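Local structure of benzyl alcohol dehydrogenase (Acinetobacter calcoaceticus, 1F8F) at residues L186-W197 with T255-T266; K37-H45 with T363-A371. The protein probably catalyses the zinc-dependent, NAD-linked oxidation of aromatic alcohols such as benzyl alcohol to the corresponding aldehydes. All blocks are in the same frame, centred on the assembly; numbering follows the deposited sequence.

Interaction 1: L186-W197 with T255-T266; sequences LKVTPASSFVTW and TDGGVNFALEST. Unlike the reference sequence in segment 186-197: Phe194 (reference Leu). With NAD (nicotinamide-adenine-dinucleotide), chain F.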
loop_
_atom_site.group_PDB
_atom_site.type_symbol
_atom_site.label_atom_id
_atom_site.label_comp_id
_atom_site.label_asym_id
_atom_site.label_seq_id
_atom_site.Cartn_x
_atom_site.Cartn_y
_atom_site.Cartn_z
ATOM N N LEU A 186 -5.580 -0.646 -10.981
ATOM C CA LEU A 186 -4.168 -0.847 -11.342
ATOM C C LEU A 186 -3.192 0.024 -10.575
ATOM O O LEU A 186 -1.997 -0.077 -10.413
ATOM C CB LEU A 186 -4.025 -0.619 -12.861
ATOM C CG LEU A 186 -4.666 -1.726 -13.719
ATOM C CD1 LEU A 186 -4.629 -1.230 -15.182
ATOM C CD2 LEU A 186 -4.015 -3.073 -13.486
ATOM N N LYS A 187 -3.592 1.296 -10.537
ATOM C CA LYS A 187 -3.000 2.552 -10.188
ATOM C C LYS A 187 -1.809 2.959 -11.085
ATOM O O LYS A 187 -0.697 3.059 -10.523
ATOM C CB LYS A 187 -2.531 2.732 -8.759
ATOM C CG LYS A 187 -3.512 2.486 -7.639
ATOM C CD LYS A 187 -2.742 2.323 -6.324
ATOM C CE LYS A 187 -3.572 1.675 -5.266
ATOM N NZ LYS A 187 -4.952 2.182 -5.039
ATOM N N VAL A 188 -1.999 3.223 -12.373
ATOM C CA VAL A 188 -0.917 3.610 -13.238
ATOM C C VAL A 188 -0.113 4.778 -12.670
ATOM O O VAL A 188 -0.691 5.777 -12.223
ATOM C CB VAL A 188 -1.553 3.907 -14.620
ATOM C CG1 VAL A 188 -0.602 4.443 -15.659
ATOM C CG2 VAL A 188 -2.197 2.590 -15.078
ATOM N N THR A 189 1.219 4.703 -12.768
ATOM C CA THR A 189 2.104 5.740 -12.224
ATOM C C THR A 189 2.749 6.599 -13.290
ATOM O O THR A 189 2.914 6.278 -14.491
ATOM C CB THR A 189 3.236 5.042 -11.404
ATOM O OG1 THR A 189 3.909 4.062 -12.220
ATOM C CG2 THR A 189 2.757 4.309 -10.175
ATOM N N PRO A 190 3.160 7.821 -12.904
ATOM C CA PRO A 190 3.759 8.772 -13.823
ATOM C C PRO A 190 4.982 8.210 -14.523
ATOM O O PRO A 190 5.742 7.495 -13.914
ATOM C CB PRO A 190 4.148 9.952 -12.906
ATOM C CG PRO A 190 3.081 9.908 -11.849
ATOM C CD PRO A 190 2.890 8.419 -11.558
ATOM N N ALA A 191 5.125 8.402 -15.853
ATOM C CA ALA A 191 6.225 7.970 -16.654
ATOM C C ALA A 191 6.170 6.475 -17.029
ATOM O O ALA A 191 7.083 6.085 -17.778
ATOM C CB ALA A 191 7.605 8.272 -16.079
ATOM N N SER A 192 5.156 5.738 -16.684
ATOM C CA SER A 192 5.045 4.328 -17.033
ATOM C C SER A 192 4.444 4.041 -18.424
ATOM O O SER A 192 4.033 4.932 -19.174
ATOM C CB SER A 192 4.146 3.584 -16.011
ATOM O OG SER A 192 2.769 4.088 -16.023
ATOM N N SER A 193 4.406 2.725 -18.725
ATOM C CA SER A 193 3.817 2.220 -19.969
ATOM C C SER A 193 2.531 1.453 -19.664
ATOM O O SER A 193 2.489 0.637 -18.719
ATOM C CB SER A 193 4.854 1.309 -20.647
ATOM O OG SER A 193 5.037 0.069 -19.996
ATOM N N PHE A 194 1.483 1.741 -20.440
ATOM C CA PHE A 194 0.151 1.147 -20.340
ATOM C C PHE A 194 -0.382 0.667 -21.690
ATOM O O PHE A 194 -0.212 1.331 -22.735
ATOM C CB PHE A 194 -0.834 2.239 -19.854
ATOM C CG PHE A 194 -2.281 1.803 -19.827
ATOM C CD1 PHE A 194 -2.743 0.904 -18.856
ATOM C CD2 PHE A 194 -3.173 2.284 -20.803
ATOM C CE1 PHE A 194 -4.068 0.531 -18.874
ATOM C CE2 PHE A 194 -4.489 1.866 -20.767
ATOM C CZ PHE A 194 -4.952 0.992 -19.813
ATOM N N VAL A 195 -1.179 -0.395 -21.730
ATOM C CA VAL A 195 -1.797 -0.845 -22.994
ATOM C C VAL A 195 -3.257 -1.219 -22.710
ATOM O O VAL A 195 -3.489 -1.890 -21.709
ATOM C CB VAL A 195 -1.156 -2.103 -23.645
ATOM C CG1 VAL A 195 -1.079 -3.297 -22.677
ATOM C CG2 VAL A 195 -1.900 -2.587 -24.909
ATOM N N THR A 196 -4.168 -0.863 -23.629
ATOM C CA THR A 196 -5.529 -1.352 -23.488
ATOM C C THR A 196 -5.863 -2.419 -24.538
ATOM O O THR A 196 -5.932 -1.964 -25.737
ATOM C CB THR A 196 -6.649 -0.316 -23.548
ATOM O OG1 THR A 196 -7.889 -1.104 -23.538
ATOM C CG2 THR A 196 -6.684 0.613 -24.731
ATOM N N TRP A 197 -6.160 -3.644 -24.180
ATOM C CA TRP A 197 -6.557 -4.602 -25.228
ATOM C C TRP A 197 -8.025 -4.393 -25.538
ATOM O O TRP A 197 -8.964 -4.701 -24.781
ATOM C CB TRP A 197 -6.222 -6.002 -24.645
ATOM C CG TRP A 197 -4.763 -6.325 -24.485
ATOM C CD1 TRP A 197 -3.983 -6.067 -23.375
ATOM C CD2 TRP A 197 -3.906 -6.961 -25.450
ATOM N NE1 TRP A 197 -2.694 -6.495 -23.631
ATOM C CE2 TRP A 197 -2.616 -7.030 -24.892
ATOM C CE3 TRP A 197 -4.096 -7.484 -26.734
ATOM C CZ2 TRP A 197 -1.529 -7.640 -25.532
ATOM C CZ3 TRP A 197 -3.034 -8.027 -27.409
ATOM C CH2 TRP A 197 -1.763 -8.149 -26.782
ATOM N N THR A 255 8.159 -1.048 -25.614
ATOM C CA THR A 255 8.393 -0.757 -24.216
ATOM C C THR A 255 9.713 -1.303 -23.673
ATOM O O THR A 255 10.007 -1.326 -22.475
ATOM C CB THR A 255 7.302 -1.349 -23.293
ATOM O OG1 THR A 255 7.210 -2.783 -23.457
ATOM C CG2 THR A 255 5.929 -0.827 -23.692
ATOM N N ASP A 256 10.546 -1.746 -24.576
ATOM C CA ASP A 256 11.870 -2.299 -24.300
ATOM C C ASP A 256 11.779 -3.429 -23.280
ATOM O O ASP A 256 12.447 -3.273 -22.261
ATOM C CB ASP A 256 12.862 -1.212 -23.888
ATOM C CG ASP A 256 14.264 -1.753 -23.737
ATOM O OD1 ASP A 256 14.572 -2.770 -24.427
ATOM O OD2 ASP A 256 15.066 -1.190 -22.943
ATOM N N GLY A 257 11.004 -4.481 -23.513
ATOM C CA GLY A 257 10.874 -5.598 -22.568
ATOM C C GLY A 257 9.466 -6.000 -22.110
ATOM O O GLY A 257 9.263 -7.144 -21.618
ATOM N N GLY A 258 8.446 -5.144 -22.246
ATOM C CA GLY A 258 7.095 -5.589 -21.804
ATOM C C GLY A 258 6.382 -4.429 -21.150
ATOM O O GLY A 258 7.096 -3.633 -20.564
ATOM N N VAL A 259 5.092 -4.246 -21.112
ATOM C CA VAL A 259 4.404 -3.092 -20.543
ATOM C C VAL A 259 4.227 -3.165 -19.029
ATOM O O VAL A 259 4.222 -4.279 -18.437
ATOM C CB VAL A 259 3.080 -3.080 -21.380
ATOM C CG1 VAL A 259 2.063 -4.107 -20.897
ATOM C CG2 VAL A 259 2.387 -1.702 -21.328
ATOM N N ASN A 260 4.214 -2.048 -18.289
ATOM C CA ASN A 260 4.081 -2.031 -16.845
ATOM C C ASN A 260 2.662 -2.331 -16.368
ATOM O O ASN A 260 2.425 -3.000 -15.361
ATOM C CB ASN A 260 4.470 -0.683 -16.269
ATOM C CG ASN A 260 5.896 -0.246 -16.506
ATOM O OD1 ASN A 260 6.005 0.932 -16.875
ATOM N ND2 ASN A 260 6.947 -1.074 -16.296
ATOM N N PHE A 261 1.675 -1.804 -17.132
ATOM C CA PHE A 261 0.281 -1.949 -16.796
ATOM C C PHE A 261 -0.631 -2.337 -17.959
ATOM O O PHE A 261 -0.421 -1.809 -19.038
ATOM C CB PHE A 261 -0.263 -0.651 -16.175
ATOM C CG PHE A 261 0.405 -0.181 -14.923
ATOM C CD1 PHE A 261 0.004 -0.601 -13.674
ATOM C CD2 PHE A 261 1.479 0.701 -14.983
ATOM C CE1 PHE A 261 0.663 -0.185 -12.492
ATOM C CE2 PHE A 261 2.138 1.141 -13.871
ATOM C CZ PHE A 261 1.712 0.716 -12.616
ATOM N N ALA A 262 -1.625 -3.236 -17.743
ATOM C CA ALA A 262 -2.526 -3.541 -18.838
ATOM C C ALA A 262 -3.974 -3.789 -18.489
ATOM O O ALA A 262 -4.331 -4.164 -17.372
ATOM C CB ALA A 262 -1.937 -4.726 -19.592
ATOM N N LEU A 263 -4.831 -3.642 -19.500
ATOM C CA LEU A 263 -6.255 -3.875 -19.402
ATOM C C LEU A 263 -6.750 -4.839 -20.481
ATOM O O LEU A 263 -6.651 -4.542 -21.681
ATOM C CB LEU A 263 -7.130 -2.630 -19.439
ATOM C CG LEU A 263 -8.620 -2.656 -19.251
ATOM C CD1 LEU A 263 -9.071 -2.599 -17.798
ATOM C CD2 LEU A 263 -9.379 -1.536 -19.972
ATOM N N GLU A 264 -7.477 -5.870 -20.024
ATOM C CA GLU A 264 -8.105 -6.828 -20.948
ATOM C C GLU A 264 -9.597 -6.466 -21.015
ATOM O O GLU A 264 -10.250 -6.635 -19.992
ATOM C CB GLU A 264 -8.011 -8.297 -20.503
ATOM C CG GLU A 264 -7.979 -9.298 -21.677
ATOM C CD GLU A 264 -9.196 -9.108 -22.587
ATOM O OE1 GLU A 264 -10.309 -9.487 -22.153
ATOM O OE2 GLU A 264 -9.065 -8.514 -23.673
ATOM N N SER A 265 -10.098 -5.931 -22.123
ATOM C CA SER A 265 -11.497 -5.633 -22.280
ATOM C C SER A 265 -12.187 -6.378 -23.442
ATOM O O SER A 265 -13.317 -6.009 -23.678
ATOM C CB SER A 265 -11.842 -4.137 -22.490
ATOM O OG SER A 265 -11.527 -3.552 -23.744
ATOM N N THR A 266 -11.616 -7.348 -24.152
ATOM C CA THR A 266 -12.355 -8.036 -25.190
ATOM C C THR A 266 -13.216 -9.203 -24.669
ATOM O O THR A 266 -14.230 -9.614 -25.269
ATOM C CB THR A 266 -11.429 -8.560 -26.268
ATOM O OG1 THR A 266 -10.477 -9.497 -25.710
ATOM C CG2 THR A 266 -10.572 -7.479 -26.913
HETATM P PA NAD F . -17.351 -2.605 -27.082
HETATM O O1A NAD F . -17.660 -1.149 -27.239
HETATM O O2A NAD F . -18.031 -3.551 -27.978
HETATM O O5B NAD F . -15.782 -2.835 -27.025
HETATM C C5B NAD F . -14.976 -4.036 -27.095
HETATM C C4B NAD F . -13.963 -3.947 -28.227
HETATM O O4B NAD F . -13.264 -5.231 -28.342
HETATM C C3B NAD F . -14.506 -3.634 -29.632
HETATM O O3B NAD F . -14.035 -2.385 -30.120
HETATM C C2B NAD F . -13.998 -4.750 -30.541
HETATM O O2B NAD F . -13.505 -4.323 -31.817
HETATM C C1B NAD F . -12.857 -5.340 -29.694
HETATM N N9A NAD F . -12.542 -6.735 -29.980
HETATM C C8A NAD F . -13.375 -7.824 -29.991
HETATM N N7A NAD F . -12.744 -8.959 -30.294
HETATM C C5A NAD F . -11.434 -8.565 -30.504
HETATM C C6A NAD F . -10.273 -9.277 -30.857
HETATM N N6A NAD F . -10.208 -10.589 -31.063
HETATM N N1A NAD F . -9.118 -8.572 -30.967
HETATM C C2A NAD F . -9.147 -7.219 -30.758
HETATM N N3A NAD F . -10.161 -6.477 -30.427
HETATM C C4A NAD F . -11.288 -7.204 -30.323
HETATM O O3 NAD F . -17.730 -2.966 -25.537
HETATM P PN NAD F . -17.492 -2.032 -24.267
HETATM O O1N NAD F . -16.194 -1.338 -24.361
HETATM O O2N NAD F . -18.639 -1.125 -24.115
HETATM O O5D NAD F . -17.494 -3.181 -23.116
HETATM C C5D NAD F . -16.306 -3.967 -22.918
HETATM C C4D NAD F . -16.509 -5.247 -22.193
HETATM O O4D NAD F . -16.473 -5.084 -20.738
HETATM C C3D NAD F . -17.680 -6.191 -22.493
HETATM O O3D NAD F . -17.261 -7.541 -22.214
HETATM C C2D NAD F . -18.643 -5.781 -21.370
HETATM O O2D NAD F . -19.725 -6.677 -21.170
HETATM C C1D NAD F . -17.603 -5.819 -20.241
HETATM N N1N NAD F . -18.062 -5.039 -19.096
HETATM C C2N NAD F . -17.529 -5.383 -17.895
HETATM C C3N NAD F . -17.888 -4.642 -16.786
HETATM C C7N NAD F . -17.321 -4.930 -15.351
HETATM O O7N NAD F . -17.710 -4.249 -14.403
HETATM N N7N NAD F . -16.401 -5.957 -15.282
HETATM C C4N NAD F . -18.766 -3.524 -16.903
HETATM C C5N NAD F . -18.740 -2.986 -18.209
HETATM C C6N NAD F . -18.424 -3.681 -19.358
#
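The carbonyl oxygen of Trp197 is gripped twice by Ser265: the backbone N lies 3.1 Å from Trp197 O and in the carbonyl plane, while OG, 3.0 Å from the same oxygen, is tilted from that plane. Serine suits this place because its OG, set between its own N and carbonyl carbon (chi1 73°), turns back to the oxygen its amide already holds. Upstream the two strands run parallel, and Trp197 N meets Leu263 O at 2.7 Å, nearly along the C=O axis.

At the other end Asn260 and Ser193 exchange bonds. Ser193 N gives a nearly straight bond to Asn260 OD1 (3.0 Å), and Asn260 N donates, less straight, to Ser193 OG (2.8 Å), so two short polar side chains hold the strand entrance where the chain turns its corner.

Apolar packing covers parts of both faces. Val188 lies over one face of the Phe261 ring in a CH-pi contact, its CA 3.9 Å from the centroid, while CG2 reaches the same face near CG. On the sheet's other face, Val195 CG1 touches Ala262 CB at 3.5 Å; the small alanine suits so close an approach. Beyond the strand ends, Thr266 CG2 packs on the adenine at NAD C4A. This is the central parallel sheet of a Rossmann fold, its first and fourth strands side by side, with the dinucleotide beyond their C-terminal ends.

Interaction 2: K37-H45 with T363-A371; sequences KVVATGMCH and TLKPIIKIA. With ZN (zinc ion), chain B; NAD (nicotinamide-adenine-dinucleotide), chain F.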
loop_
_atom_site.group_PDB
_atom_site.type_symbol
_atom_site.label_atom_id
_atom_site.label_comp_id
_atom_site.label_asym_id
_atom_site.label_seq_id
_atom_site.Cartn_x
_atom_site.Cartn_y
_atom_site.Cartn_z
ATOM N N LYS A 37 -36.914 11.195 -12.795
ATOM C CA LYS A 37 -37.489 11.426 -14.159
ATOM C C LYS A 37 -36.298 11.264 -15.134
ATOM O O LYS A 37 -35.397 12.099 -15.044
ATOM C CB LYS A 37 -38.174 12.776 -14.307
ATOM C CG LYS A 37 -38.230 13.330 -15.714
ATOM C CD LYS A 37 -39.094 14.491 -16.052
ATOM C CE LYS A 37 -38.405 15.815 -16.283
ATOM N NZ LYS A 37 -39.041 16.553 -17.453
ATOM N N VAL A 38 -36.270 10.215 -15.955
ATOM C CA VAL A 38 -35.121 9.999 -16.832
ATOM C C VAL A 38 -34.986 10.929 -18.050
ATOM O O VAL A 38 -35.884 11.000 -18.902
ATOM C CB VAL A 38 -35.168 8.530 -17.270
ATOM C CG1 VAL A 38 -34.037 8.132 -18.223
ATOM C CG2 VAL A 38 -35.204 7.577 -16.068
ATOM N N VAL A 39 -33.838 11.579 -18.230
ATOM C CA VAL A 39 -33.561 12.417 -19.397
ATOM C C VAL A 39 -32.953 11.571 -20.513
ATOM O O VAL A 39 -33.448 11.571 -21.655
ATOM C CB VAL A 39 -32.689 13.622 -19.038
ATOM C CG1 VAL A 39 -32.240 14.467 -20.228
ATOM C CG2 VAL A 39 -33.420 14.568 -18.063
ATOM N N ALA A 40 -31.945 10.712 -20.168
ATOM C CA ALA A 40 -31.326 9.819 -21.136
ATOM C C ALA A 40 -30.529 8.686 -20.476
ATOM O O ALA A 40 -30.081 8.789 -19.345
ATOM C CB ALA A 40 -30.451 10.626 -22.121
ATOM N N THR A 41 -30.383 7.565 -21.195
ATOM C CA THR A 41 -29.773 6.377 -20.643
ATOM C C THR A 41 -28.771 5.761 -21.617
ATOM O O THR A 41 -29.179 5.435 -22.728
ATOM C CB THR A 41 -30.801 5.269 -20.377
ATOM O OG1 THR A 41 -31.789 5.748 -19.461
ATOM C CG2 THR A 41 -30.221 4.009 -19.720
ATOM N N GLY A 42 -27.534 5.569 -21.163
ATOM C CA GLY A 42 -26.549 4.942 -22.043
ATOM C C GLY A 42 -26.820 3.493 -22.373
ATOM O O GLY A 42 -27.518 2.805 -21.624
ATOM N N MET A 43 -26.262 2.967 -23.461
ATOM C CA MET A 43 -26.398 1.589 -23.881
ATOM C C MET A 43 -25.016 0.909 -23.818
ATOM O O MET A 43 -24.014 1.410 -24.283
ATOM C CB MET A 43 -26.894 1.363 -25.313
ATOM C CG MET A 43 -27.165 -0.122 -25.585
ATOM S SD MET A 43 -27.585 -0.355 -27.366
ATOM C CE MET A 43 -29.225 0.365 -27.368
ATOM N N CYS A 44 -25.009 -0.273 -23.251
ATOM C CA CYS A 44 -23.803 -1.053 -22.979
ATOM C C CYS A 44 -24.002 -2.479 -23.436
ATOM O O CYS A 44 -25.045 -3.124 -23.425
ATOM C CB CYS A 44 -23.478 -0.903 -21.488
ATOM S SG CYS A 44 -22.450 -2.140 -20.693
ATOM N N HIS A 45 -22.899 -3.085 -23.813
ATOM C CA HIS A 45 -22.738 -4.435 -24.281
ATOM C C HIS A 45 -23.507 -5.430 -23.442
ATOM O O HIS A 45 -24.228 -6.318 -23.889
ATOM C CB HIS A 45 -21.211 -4.696 -24.333
ATOM C CG HIS A 45 -20.965 -5.977 -25.082
ATOM N ND1 HIS A 45 -20.313 -7.059 -24.533
ATOM C CD2 HIS A 45 -21.353 -6.335 -26.336
ATOM C CE1 HIS A 45 -20.286 -8.043 -25.420
ATOM N NE2 HIS A 45 -20.909 -7.622 -26.512
ATOM N N THR A 363 -20.519 2.733 -33.625
ATOM C CA THR A 363 -20.875 3.562 -32.473
ATOM C C THR A 363 -20.222 2.990 -31.219
ATOM O O THR A 363 -20.588 1.869 -30.812
ATOM C CB THR A 363 -22.400 3.621 -32.275
ATOM O OG1 THR A 363 -22.977 4.347 -33.380
ATOM C CG2 THR A 363 -22.817 4.307 -30.995
ATOM N N LEU A 364 -19.413 3.842 -30.600
ATOM C CA LEU A 364 -18.679 3.503 -29.391
ATOM C C LEU A 364 -19.606 3.447 -28.171
ATOM O O LEU A 364 -19.634 2.448 -27.473
ATOM C CB LEU A 364 -17.544 4.459 -29.054
ATOM C CG LEU A 364 -16.183 4.364 -29.736
ATOM C CD1 LEU A 364 -15.404 3.168 -29.199
ATOM C CD2 LEU A 364 -16.312 4.258 -31.253
ATOM N N LYS A 365 -20.314 4.528 -27.930
ATOM C CA LYS A 365 -21.260 4.636 -26.823
ATOM C C LYS A 365 -22.581 5.305 -27.200
ATOM O O LYS A 365 -22.725 6.517 -27.064
ATOM C CB LYS A 365 -20.586 5.391 -25.632
ATOM C CG LYS A 365 -21.498 5.767 -24.488
ATOM C CD LYS A 365 -22.160 4.526 -23.857
ATOM C CE LYS A 365 -21.150 3.587 -23.210
ATOM N NZ LYS A 365 -21.803 2.341 -22.657
ATOM N N PRO A 366 -23.609 4.541 -27.472
ATOM C CA PRO A 366 -24.965 5.098 -27.717
ATOM C C PRO A 366 -25.609 5.628 -26.460
ATOM O O PRO A 366 -25.346 5.159 -25.336
ATOM C CB PRO A 366 -25.740 3.936 -28.295
ATOM C CG PRO A 366 -24.825 2.734 -28.395
ATOM C CD PRO A 366 -23.606 3.051 -27.543
ATOM N N ILE A 367 -26.474 6.627 -26.531
ATOM C CA ILE A 367 -27.264 7.264 -25.495
ATOM C C ILE A 367 -28.702 7.472 -25.979
ATOM O O ILE A 367 -28.948 8.015 -27.064
ATOM C CB ILE A 367 -26.749 8.582 -24.936
ATOM C CG1 ILE A 367 -25.303 8.475 -24.417
ATOM C CG2 ILE A 367 -27.660 8.992 -23.760
ATOM C CD1 ILE A 367 -24.751 9.674 -23.667
ATOM N N ILE A 368 -29.621 6.682 -25.420
ATOM C CA ILE A 368 -31.035 6.735 -25.779
ATOM C C ILE A 368 -31.643 7.960 -25.117
ATOM O O ILE A 368 -31.771 8.030 -23.877
ATOM C CB ILE A 368 -31.766 5.410 -25.395
ATOM C CG1 ILE A 368 -31.079 4.196 -25.955
ATOM C CG2 ILE A 368 -33.199 5.411 -25.980
ATOM C CD1 ILE A 368 -30.142 3.303 -25.216
ATOM N N LYS A 369 -32.000 8.975 -25.892
ATOM C CA LYS A 369 -32.713 10.159 -25.393
ATOM C C LYS A 369 -34.185 9.787 -25.151
ATOM O O LYS A 369 -34.787 9.247 -26.065
ATOM C CB LYS A 369 -32.716 11.368 -26.293
ATOM C CG LYS A 369 -31.458 12.205 -26.315
ATOM C CD LYS A 369 -31.735 13.438 -27.217
ATOM C CE LYS A 369 -30.401 14.016 -27.672
ATOM N NZ LYS A 369 -30.462 15.498 -27.848
ATOM N N ILE A 370 -34.652 9.996 -23.944
ATOM C CA ILE A 370 -35.950 9.587 -23.458
ATOM C C ILE A 370 -36.920 10.718 -23.135
ATOM O O ILE A 370 -37.994 10.725 -23.724
ATOM C CB ILE A 370 -35.710 8.669 -22.247
ATOM C CG1 ILE A 370 -35.074 7.369 -22.753
ATOM C CG2 ILE A 370 -37.014 8.389 -21.506
ATOM C CD1 ILE A 370 -34.555 6.413 -21.701
ATOM N N ALA A 371 -36.542 11.692 -22.314
ATOM C CA ALA A 371 -37.317 12.889 -22.068
ATOM C C ALA A 371 -37.266 13.784 -23.324
ATOM O O ALA A 371 -36.345 13.575 -24.168
ATOM C CB ALA A 371 -36.749 13.740 -20.937
ATOM O OXT ALA A 371 -38.081 14.728 -23.413
HETATM ZN ZN ZN B . -22.417 -1.945 -18.286
HETATM P PA NAD F . -17.351 -2.605 -27.082
HETATM O O1A NAD F . -17.660 -1.149 -27.239
HETATM O O2A NAD F . -18.031 -3.551 -27.978
HETATM O O5B NAD F . -15.782 -2.835 -27.025
HETATM C C5B NAD F . -14.976 -4.036 -27.095
HETATM C C4B NAD F . -13.963 -3.947 -28.227
HETATM O O4B NAD F . -13.264 -5.231 -28.342
HETATM C C3B NAD F . -14.506 -3.634 -29.632
HETATM O O3B NAD F . -14.035 -2.385 -30.120
HETATM C C2B NAD F . -13.998 -4.750 -30.541
HETATM O O2B NAD F . -13.505 -4.323 -31.817
HETATM C C1B NAD F . -12.857 -5.340 -29.694
HETATM N N9A NAD F . -12.542 -6.735 -29.980
HETATM C C8A NAD F . -13.375 -7.824 -29.991
HETATM N N7A NAD F . -12.744 -8.959 -30.294
HETATM C C5A NAD F . -11.434 -8.565 -30.504
HETATM C C6A NAD F . -10.273 -9.277 -30.857
HETATM N N6A NAD F . -10.208 -10.589 -31.063
HETATM N N1A NAD F . -9.118 -8.572 -30.967
HETATM C C2A NAD F . -9.147 -7.219 -30.758
HETATM N N3A NAD F . -10.161 -6.477 -30.427
HETATM C C4A NAD F . -11.288 -7.204 -30.323
HETATM O O3 NAD F . -17.730 -2.966 -25.537
HETATM P PN NAD F . -17.492 -2.032 -24.267
HETATM O O1N NAD F . -16.194 -1.338 -24.361
HETATM O O2N NAD F . -18.639 -1.125 -24.115
HETATM O O5D NAD F . -17.494 -3.181 -23.116
HETATM C C5D NAD F . -16.306 -3.967 -22.918
HETATM C C4D NAD F . -16.509 -5.247 -22.193
HETATM O O4D NAD F . -16.473 -5.084 -20.738
HETATM C C3D NAD F . -17.680 -6.191 -22.493
HETATM O O3D NAD F . -17.261 -7.541 -22.214
HETATM C C2D NAD F . -18.643 -5.781 -21.370
HETATM O O2D NAD F . -19.725 -6.677 -21.170
HETATM C C1D NAD F . -17.603 -5.819 -20.241
HETATM N N1N NAD F . -18.062 -5.039 -19.096
HETATM C C2N NAD F . -17.529 -5.383 -17.895
HETATM C C3N NAD F . -17.888 -4.642 -16.786
HETATM C C7N NAD F . -17.321 -4.930 -15.351
HETATM O O7N NAD F . -17.710 -4.249 -14.403
HETATM N N7N NAD F . -16.401 -5.957 -15.282
HETATM C C4N NAD F . -18.766 -3.524 -16.903
HETATM C C5N NAD F . -18.740 -2.986 -18.209
HETATM C C6N NAD F . -18.424 -3.681 -19.358
HETATM O O HOH W 1 -33.613 13.590 -23.764
#
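Ile368 and Thr41 form the hydrogen-bonded pair at the middle of an antiparallel strand pairing, which brings the C-terminal strand 365-369 back onto the strand leading to the zinc ligand Cys44, in the GroES-like catalytic part of the fold. Thr41 N reaches Ile368 O, and Ile368 N returns to Thr41 O at 3.0 Å from above the carbonyl plane.

Packing is close around this pair. The short side chain of Ala40 allows CB to approach Ile367 CG2 (3.6 Å); two residues on, Gly42 has none, and its CA comes 4.2 Å from Ile367 CA. Met43 stretches from its backbone with CG anti to N (chi1 -173°), then bends at its last torsion; CE thereby touches Ile368 CD1 at 3.8 Å, and CB rests near Pro366 CG. Ile351 of helix 351-360 touches both Met43 and Ile368. Ile370 CD1 packs against Val38 CG1 and Thr41 OG1 (3.6 Å), which is hydrogen-bonded to Ser144 O.

Only the last residue is looser and wetter. Val39 O accepts from Ile370 N and Ala371 N, both on one face of its carbonyl plane, while a water donates to it and to Ala371 O. Val39 and Ala40 both face Ser68 in a classic beta bulge. Ala371 is exposed, though its CB lies 3.5 Å from Val38 O.

Toward the active site, Cys44 SG binds zinc at 2.4 Å, with His65 and Cys173 as further protein ligands. Lys365, also salt-bridged to Glu66, bends twice along its chain to place NZ 2.9 Å from Met43 O, above the plane of that carbonyl.

In the fold
Interactions 1 and 2 lie on opposite sides of the chain's centre, about 30 Å apart between their centres, yet their nearest atoms come to about 6 Å without touching. NAD bridges the gap. Interaction 1 belongs to the dinucleotide-binding sheet and offers Ser265 and Thr266 to the cofactor, the latter at the adenine; interaction 2 joins the chain's end to the catalytic part, where His45 ND1 makes a weak, long hydrogen bond with the ribose hydroxyl O2D next to the nicotinamide. Residues 363-371 follow the coenzyme-binding sheet in sequence and pair with 37-45. The nicotinamide carbon C4N of NAD lies 4.2 Å from the zinc ion that Cys44 binds.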